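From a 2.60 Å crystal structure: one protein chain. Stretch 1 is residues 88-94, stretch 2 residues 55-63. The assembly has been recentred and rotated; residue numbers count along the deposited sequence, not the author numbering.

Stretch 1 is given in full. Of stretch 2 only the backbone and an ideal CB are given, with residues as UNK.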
# COMPACT_ATOMS: atom_id res chain seq x y z
N SER A 88 14.78 -8.80 -4.42
CA SER A 88 13.35 -8.66 -4.71
C SER A 88 12.83 -9.85 -5.49
O SER A 88 13.37 -10.19 -6.54
CB SER A 88 13.09 -7.37 -5.50
OG SER A 88 13.39 -6.22 -4.73
N ALA A 89 11.76 -10.47 -4.99
CA ALA A 89 11.13 -11.62 -5.66
C ALA A 89 10.71 -11.30 -7.09
O ALA A 89 10.27 -10.19 -7.39
CB ALA A 89 9.92 -12.10 -4.86
N PRO A 90 10.84 -12.28 -7.99
CA PRO A 90 10.46 -12.03 -9.38
C PRO A 90 8.94 -12.03 -9.57
O PRO A 90 8.26 -12.92 -9.06
CB PRO A 90 11.10 -13.20 -10.12
CG PRO A 90 11.12 -14.32 -9.09
CD PRO A 90 11.37 -13.64 -7.78
N LEU A 91 8.41 -11.05 -10.30
CA LEU A 91 6.99 -11.04 -10.62
C LEU A 91 6.77 -11.61 -12.02
O LEU A 91 5.82 -12.36 -12.24
CB LEU A 91 6.39 -9.62 -10.51
CG LEU A 91 6.42 -8.98 -9.12
CD1 LEU A 91 5.49 -7.78 -9.04
CD2 LEU A 91 6.06 -9.97 -8.05
N PHE A 92 7.64 -11.24 -12.95
CA PHE A 92 7.59 -11.74 -14.32
C PHE A 92 8.75 -12.68 -14.61
O PHE A 92 8.58 -13.70 -15.28
CB PHE A 92 7.63 -10.59 -15.34
CG PHE A 92 6.39 -9.77 -15.39
CD1 PHE A 92 5.28 -10.20 -16.10
CD2 PHE A 92 6.34 -8.53 -14.77
CE1 PHE A 92 4.13 -9.43 -16.17
CE2 PHE A 92 5.20 -7.74 -14.84
CZ PHE A 92 4.10 -8.19 -15.53
N GLY A 93 9.94 -12.30 -14.14
CA GLY A 93 11.14 -13.09 -14.36
C GLY A 93 11.78 -12.87 -15.72
O GLY A 93 12.88 -13.35 -16.00
N ASN A 94 11.08 -12.14 -16.59
CA ASN A 94 11.60 -11.81 -17.91
C ASN A 94 12.02 -10.34 -17.99
O ASN A 94 12.35 -9.72 -16.98
CB ASN A 94 10.56 -12.11 -18.98
CG ASN A 94 9.24 -11.44 -18.69
OD1 ASN A 94 9.19 -10.28 -18.32
ND2 ASN A 94 8.15 -12.18 -18.84
N UNK A 55 5.13 -20.26 -4.82
CA UNK A 55 6.53 -20.64 -4.75
C UNK A 55 7.36 -19.39 -5.00
O UNK A 55 7.47 -18.94 -6.14
CB UNK A 55 6.86 -21.74 -5.76
N UNK A 56 7.92 -18.83 -3.93
CA UNK A 56 8.74 -17.62 -4.02
C UNK A 56 9.92 -17.72 -5.00
O UNK A 56 10.43 -16.71 -5.45
CB UNK A 56 9.28 -17.28 -2.63
N UNK A 57 10.33 -18.95 -5.30
CA UNK A 57 11.47 -19.20 -6.16
C UNK A 57 11.12 -18.97 -7.63
O UNK A 57 11.99 -18.79 -8.49
CB UNK A 57 11.98 -20.63 -5.95
N UNK A 58 9.82 -18.92 -7.92
CA UNK A 58 9.34 -18.83 -9.29
C UNK A 58 8.52 -17.56 -9.44
O UNK A 58 7.90 -17.12 -8.47
CB UNK A 58 8.52 -20.06 -9.67
N UNK A 59 8.51 -16.96 -10.65
CA UNK A 59 7.78 -15.70 -10.85
C UNK A 59 6.34 -15.80 -10.34
O UNK A 59 5.65 -16.78 -10.63
CB UNK A 59 7.78 -15.32 -12.33
N UNK A 60 5.92 -14.81 -9.56
CA UNK A 60 4.69 -14.87 -8.78
C UNK A 60 3.41 -14.60 -9.58
O UNK A 60 2.36 -15.17 -9.30
CB UNK A 60 4.78 -13.86 -7.63
N UNK A 61 3.51 -13.73 -10.57
CA UNK A 61 2.33 -13.27 -11.28
C UNK A 61 1.64 -14.35 -12.14
O UNK A 61 0.42 -14.51 -12.05
CB UNK A 61 2.72 -12.09 -12.17
N UNK A 62 2.39 -15.08 -12.96
CA UNK A 62 1.77 -16.12 -13.77
C UNK A 62 1.24 -17.22 -12.87
O UNK A 62 0.22 -17.86 -13.13
CB UNK A 62 2.76 -16.69 -14.79
N UNK A 63 1.97 -17.42 -11.79
CA UNK A 63 1.65 -18.41 -10.78
C UNK A 63 0.26 -18.11 -10.18
O UNK A 63 -0.46 -19.01 -9.76
CB UNK A 63 2.72 -18.43 -9.69

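Position 55 opens a type I turn that closes at position 58, where the backbone nitrogen donates to the carbonyl oxygen of 55. Its ideal CB finds nothing of stretch 1 within reach, and a small polar residue able to accept a hydrogen bond from the turn's backbone would suit. The residue is D55, whose OD1 accepts a hydrogen bond from N of position 57 at 3.1 Å.

Position 56, with phi/psi of -56/-21, lies in the turn near A89, the two CA atoms 6.7 Å apart. CA-to-CB runs sideways and meets no atom of stretch 1 closely, leaving room for many side chains; the methyl group of A89 offers nothing polar, which mildly favours an apolar one. It is L56, and its CD2 comes to 4.5 Å from CB of A89.

Position 57 points away from stretch 1, and its helical backbone angles admit almost any residue. N57 is found there.

At position 58 the backbone becomes extended (-121/150) and CB again points away into space free of stretch 1, so a long or polar side chain fits. R58 occupies it; its contact with stretch 1 is made through the backbone, its C atom 4.2 Å from CG of P90.

Position 59 sits against stretch 1, its CA 4.7 Å from that of L91. The ideal CB is 3.5 Å from O of L91 and 3.5 Å from O of F92, so a compact side chain fits best. Phi of -51 allows proline, and the backbone nitrogen has no acceptor in stretch 1 that proline would forfeit. The CA of P59 makes a CA-H...O contact with O of P90 at 3.3 Å, while its ring reaches G93, with CG 4.1 Å from the glycine CA.

Position 60 must keep its amide hydrogen, because N lies 3.0 Å from O of P90 and donates a hydrogen bond to it; proline is thereby disfavoured. The ideal CB, 4.1 Å from CD2 of L91, looks onto an apolar surface that would suit leucine, isoleucine or methionine. L60 brings its CD1 to 3.9 Å from CD2 of L91 and to 4.1 Å from CB of A89.

Position 61, in the helix, also donates from its backbone, its N to O of L91 at 3.2 Å. CB points toward stretch 1 and lies tight against O of L91, at 3.1 Å, so branching at CB would be harder to fit, whereas the F92 ring beyond invites a longer apolar chain. L61, with chi1 t and chi2 p, places CD2 over one face of that ring, 3.4 Å from CZ of F92.

Position 62 has a sideways CB with open space before it and tolerates many helix-compatible residues; M62 is there. Position 63 is likewise free of stretch 1, and a long polar side chain could turn back to the preceding loop. Q63 does so: NE2 donates to O of P59 at 3.0 Å and to O of D55 at 3.2 Å, tying the turn to the helix.

Stretch 2, residues 55-63: DLNRPLLMQ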
# COMPACT_ATOMS: atom_id res chain seq x y z
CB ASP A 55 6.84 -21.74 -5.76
CG ASP A 55 8.29 -22.19 -5.73
OD1 ASP A 55 9.06 -21.74 -4.85
OD2 ASP A 55 8.67 -23.02 -6.61
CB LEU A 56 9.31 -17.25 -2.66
CG LEU A 56 8.40 -16.50 -1.68
CD1 LEU A 56 9.16 -16.12 -0.41
CD2 LEU A 56 7.85 -15.26 -2.35
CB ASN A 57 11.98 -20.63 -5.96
CG ASN A 57 13.48 -20.73 -6.07
OD1 ASN A 57 14.20 -19.86 -5.60
ND2 ASN A 57 13.97 -21.78 -6.69
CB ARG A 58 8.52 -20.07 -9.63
CG ARG A 58 9.27 -21.40 -9.57
CD ARG A 58 10.15 -21.58 -10.79
NE ARG A 58 10.57 -22.96 -10.96
CZ ARG A 58 11.83 -23.37 -10.97
NH1 ARG A 58 12.12 -24.65 -11.16
NH2 ARG A 58 12.81 -22.49 -10.81
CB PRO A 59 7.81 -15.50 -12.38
CG PRO A 59 9.04 -16.25 -12.83
CD PRO A 59 9.17 -17.44 -11.88
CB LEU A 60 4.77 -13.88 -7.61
CG LEU A 60 5.85 -14.16 -6.56
CD1 LEU A 60 5.96 -13.01 -5.57
CD2 LEU A 60 5.54 -15.45 -5.82
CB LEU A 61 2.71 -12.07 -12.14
CG LEU A 61 1.62 -11.07 -12.48
CD1 LEU A 61 0.94 -10.60 -11.21
CD2 LEU A 61 2.27 -9.91 -13.18
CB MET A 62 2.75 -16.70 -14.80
CG MET A 62 2.78 -15.92 -16.12
SD MET A 62 1.21 -15.98 -17.02
CE MET A 62 1.55 -14.88 -18.41
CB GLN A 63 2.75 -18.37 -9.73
CG GLN A 63 3.10 -19.64 -9.07
CD GLN A 63 4.17 -19.45 -8.03
OE1 GLN A 63 4.08 -20.00 -6.93
NE2 GLN A 63 5.20 -18.69 -8.36
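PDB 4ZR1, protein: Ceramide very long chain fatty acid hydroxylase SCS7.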